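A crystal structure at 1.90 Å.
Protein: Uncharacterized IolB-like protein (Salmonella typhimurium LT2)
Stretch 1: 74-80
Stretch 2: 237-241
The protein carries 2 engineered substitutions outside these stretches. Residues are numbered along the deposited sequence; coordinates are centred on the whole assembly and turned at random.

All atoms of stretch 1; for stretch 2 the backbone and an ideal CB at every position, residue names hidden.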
# COMPACT_ATOMS: atom_id res chain seq x y z
N GLN A 74 26.79 -15.21 31.68
CA GLN A 74 26.59 -14.77 33.05
C GLN A 74 25.16 -14.26 33.25
O GLN A 74 24.41 -14.79 34.05
CB GLN A 74 27.61 -13.69 33.41
CG GLN A 74 27.61 -13.26 34.86
CD GLN A 74 28.58 -12.10 35.06
OE1 GLN A 74 29.36 -11.70 34.16
NE2 GLN A 74 28.50 -11.51 36.22
N ARG A 75 24.81 -13.20 32.54
CA ARG A 75 23.49 -12.60 32.69
C ARG A 75 22.37 -13.55 32.23
O ARG A 75 22.50 -14.27 31.22
CB ARG A 75 23.41 -11.26 31.95
CG ARG A 75 23.32 -11.32 30.44
CD ARG A 75 23.66 -9.98 29.82
NE ARG A 75 23.29 -10.00 28.41
CZ ARG A 75 23.60 -9.08 27.51
NH1 ARG A 75 24.38 -8.06 27.82
NH2 ARG A 75 23.16 -9.21 26.26
N MSE A 76 21.30 -13.53 32.99
CA MSE A 76 20.09 -14.30 32.71
C MSE A 76 19.03 -13.44 32.02
O MSE A 76 17.96 -13.93 31.70
CB MSE A 76 19.59 -14.92 34.01
CG MSE A 76 20.66 -15.81 34.69
SE MSE A 76 21.36 -17.24 33.54
CE MSE A 76 19.78 -18.28 33.45
N SER A 77 19.37 -12.17 31.78
CA SER A 77 18.56 -11.22 31.06
C SER A 77 19.47 -10.12 30.47
O SER A 77 20.41 -9.67 31.14
CB SER A 77 17.54 -10.54 31.96
OG SER A 77 16.91 -9.46 31.25
N PRO A 78 19.18 -9.64 29.26
CA PRO A 78 19.99 -8.50 28.76
C PRO A 78 19.89 -7.24 29.68
O PRO A 78 20.84 -6.47 29.80
CB PRO A 78 19.43 -8.29 27.33
CG PRO A 78 18.04 -8.79 27.41
CD PRO A 78 18.15 -10.03 28.27
N PHE A 79 18.79 -7.13 30.43
CA PHE A 79 18.50 -6.00 31.31
C PHE A 79 19.31 -5.94 32.63
O PHE A 79 19.10 -5.06 33.46
CB PHE A 79 16.97 -5.89 31.51
CG PHE A 79 16.28 -5.44 30.24
CD1 PHE A 79 16.41 -4.11 29.82
CD2 PHE A 79 15.60 -6.34 29.44
CE1 PHE A 79 15.85 -3.68 28.62
CE2 PHE A 79 15.02 -5.92 28.23
CZ PHE A 79 15.15 -4.58 27.83
N GLU A 80 20.24 -6.88 32.80
CA GLU A 80 21.20 -6.82 33.89
C GLU A 80 22.23 -5.70 33.62
O GLU A 80 22.90 -5.28 34.55
CB GLU A 80 21.90 -8.16 34.12
CG GLU A 80 20.97 -9.20 34.72
CD GLU A 80 21.64 -10.51 35.08
OE1 GLU A 80 22.82 -10.50 35.46
OE2 GLU A 80 20.96 -11.56 35.02
N UNK A 237 8.78 1.85 29.49
CA UNK A 237 9.44 0.72 28.83
C UNK A 237 10.88 0.98 28.41
O UNK A 237 11.15 1.65 27.40
CB UNK A 237 8.63 0.32 27.59
N UNK A 238 11.78 0.44 29.22
CA UNK A 238 13.21 0.45 28.91
C UNK A 238 13.46 -0.44 27.66
O UNK A 238 12.78 -1.45 27.42
CB UNK A 238 14.02 -0.04 30.11
N UNK A 239 14.41 -0.01 26.85
CA UNK A 239 14.76 -0.66 25.59
C UNK A 239 16.23 -1.12 25.58
O UNK A 239 17.09 -0.57 26.27
CB UNK A 239 14.50 0.29 24.42
N UNK A 240 16.45 -2.18 24.83
CA UNK A 240 17.72 -2.76 24.54
C UNK A 240 17.66 -3.17 23.07
O UNK A 240 16.60 -3.58 22.58
CB UNK A 240 18.04 -3.93 25.47
N UNK A 241 18.77 -3.02 22.36
CA UNK A 241 18.92 -3.66 21.05
C UNK A 241 20.34 -4.10 20.76
O UNK A 241 21.31 -3.49 21.21
CB UNK A 241 18.46 -2.71 19.95

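Position 237 lies just before the strand. Nothing of stretch 1 comes within 5.5 Å of its ideal CB, so stretch 1 sets no preference here and many side chains would do. The deposited residue is Tyr237, with chi1 in the m well. It does not touch stretch 1, and its OH is hydrogen-bonded elsewhere in the structure.

Position 238 begins the strand, with phi/psi of -67/145. Its CA-to-CB bond points toward stretch 1, and the ideal CB is 4.3 Å from Phe79 CE1. What stretch 1 offers is the tip of a phenyl ring, without a charge or a hydrogen-bonding group. A small or medium side chain would fit, apolar or polar, if a polar end turns off the ring to water or to a partner elsewhere in the structure. The deposited residue is Asp238, chi1 m. Its CB lies 4.3 Å from Phe79 CE1, and its backbone O is 3.9 Å from Phe79 CZ. The carboxylate makes no hydrogen bond to stretch 1; OD1 is satisfied elsewhere in the structure.

Position 239 continues the strand, and its CA-to-CB bond points away from stretch 1. Here the backbone makes the contact, so stretch 1 says little about the side chain. The deposited residue is Asn239, chi1 t. Its carbonyl C is 4.0 Å from Phe79 CE1, at the edge of the phenyl ring.

Position 240 turns back toward stretch 1, as expected from the alternation of an extended strand. Its ideal CB is 3.8 Å from Phe79 CZ and 4.9 Å from Pro78 CB. On the Pro78 side, farther out, lies the guanidinium of Arg75. A long side chain with an apolar body would suit, and a polar end could approach Arg75. Leucine, methionine, phenylalanine and tyrosine are all plausible. The deposited residue is Tyr240, with chi1 at 160° (t). Its CB packs 3.8 Å from Phe79 CZ. Pro78 CB sits over one face of the tyrosine ring, 3.8 Å from the ring centroid and only 5° off the normal, a well-centred CH-pi contact. Tyr240 OH reaches the edge of the guanidinium, 3.5 Å from Arg75 NH2. This is a contact without a hydrogen bond; both atoms are hydrogen-bonded elsewhere in the structure.

Position 241 remains in the strand, with phi/psi of -146/145. No atom of stretch 1 lies within 5.5 Å of its ideal CB, so the choice stays open. The deposited residue is Tyr241, chi1 p, which makes no contact with stretch 1.

Stretch 2 (237-241) YDNYY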
# COMPACT_ATOMS: atom_id res chain seq x y z
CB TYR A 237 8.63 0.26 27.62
CG TYR A 237 7.26 -0.23 28.03
CD1 TYR A 237 7.12 -1.43 28.74
CD2 TYR A 237 6.11 0.48 27.71
CE1 TYR A 237 5.89 -1.89 29.12
CE2 TYR A 237 4.84 0.02 28.12
CZ TYR A 237 4.75 -1.15 28.82
OH TYR A 237 3.50 -1.61 29.20
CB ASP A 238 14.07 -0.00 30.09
CG ASP A 238 14.11 0.97 31.23
OD1 ASP A 238 13.93 2.20 31.07
OD2 ASP A 238 14.33 0.47 32.33
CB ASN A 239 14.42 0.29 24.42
CG ASN A 239 14.83 -0.22 23.01
OD1 ASN A 239 15.71 0.39 22.41
ND2 ASN A 239 14.17 -1.30 22.47
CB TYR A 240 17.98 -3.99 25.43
CG TYR A 240 19.03 -4.95 24.91
CD1 TYR A 240 18.68 -5.94 23.97
CD2 TYR A 240 20.35 -4.89 25.33
CE1 TYR A 240 19.61 -6.81 23.45
CE2 TYR A 240 21.30 -5.81 24.85
CZ TYR A 240 20.92 -6.76 23.90
OH TYR A 240 21.81 -7.68 23.38
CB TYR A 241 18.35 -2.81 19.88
CG TYR A 241 18.82 -1.37 19.80
CD1 TYR A 241 20.08 -1.04 19.28
CD2 TYR A 241 17.98 -0.33 20.22
CE1 TYR A 241 20.50 0.26 19.19
CE2 TYR A 241 18.39 0.97 20.14
CZ TYR A 241 19.66 1.28 19.62
OH TYR A 241 20.06 2.59 19.51
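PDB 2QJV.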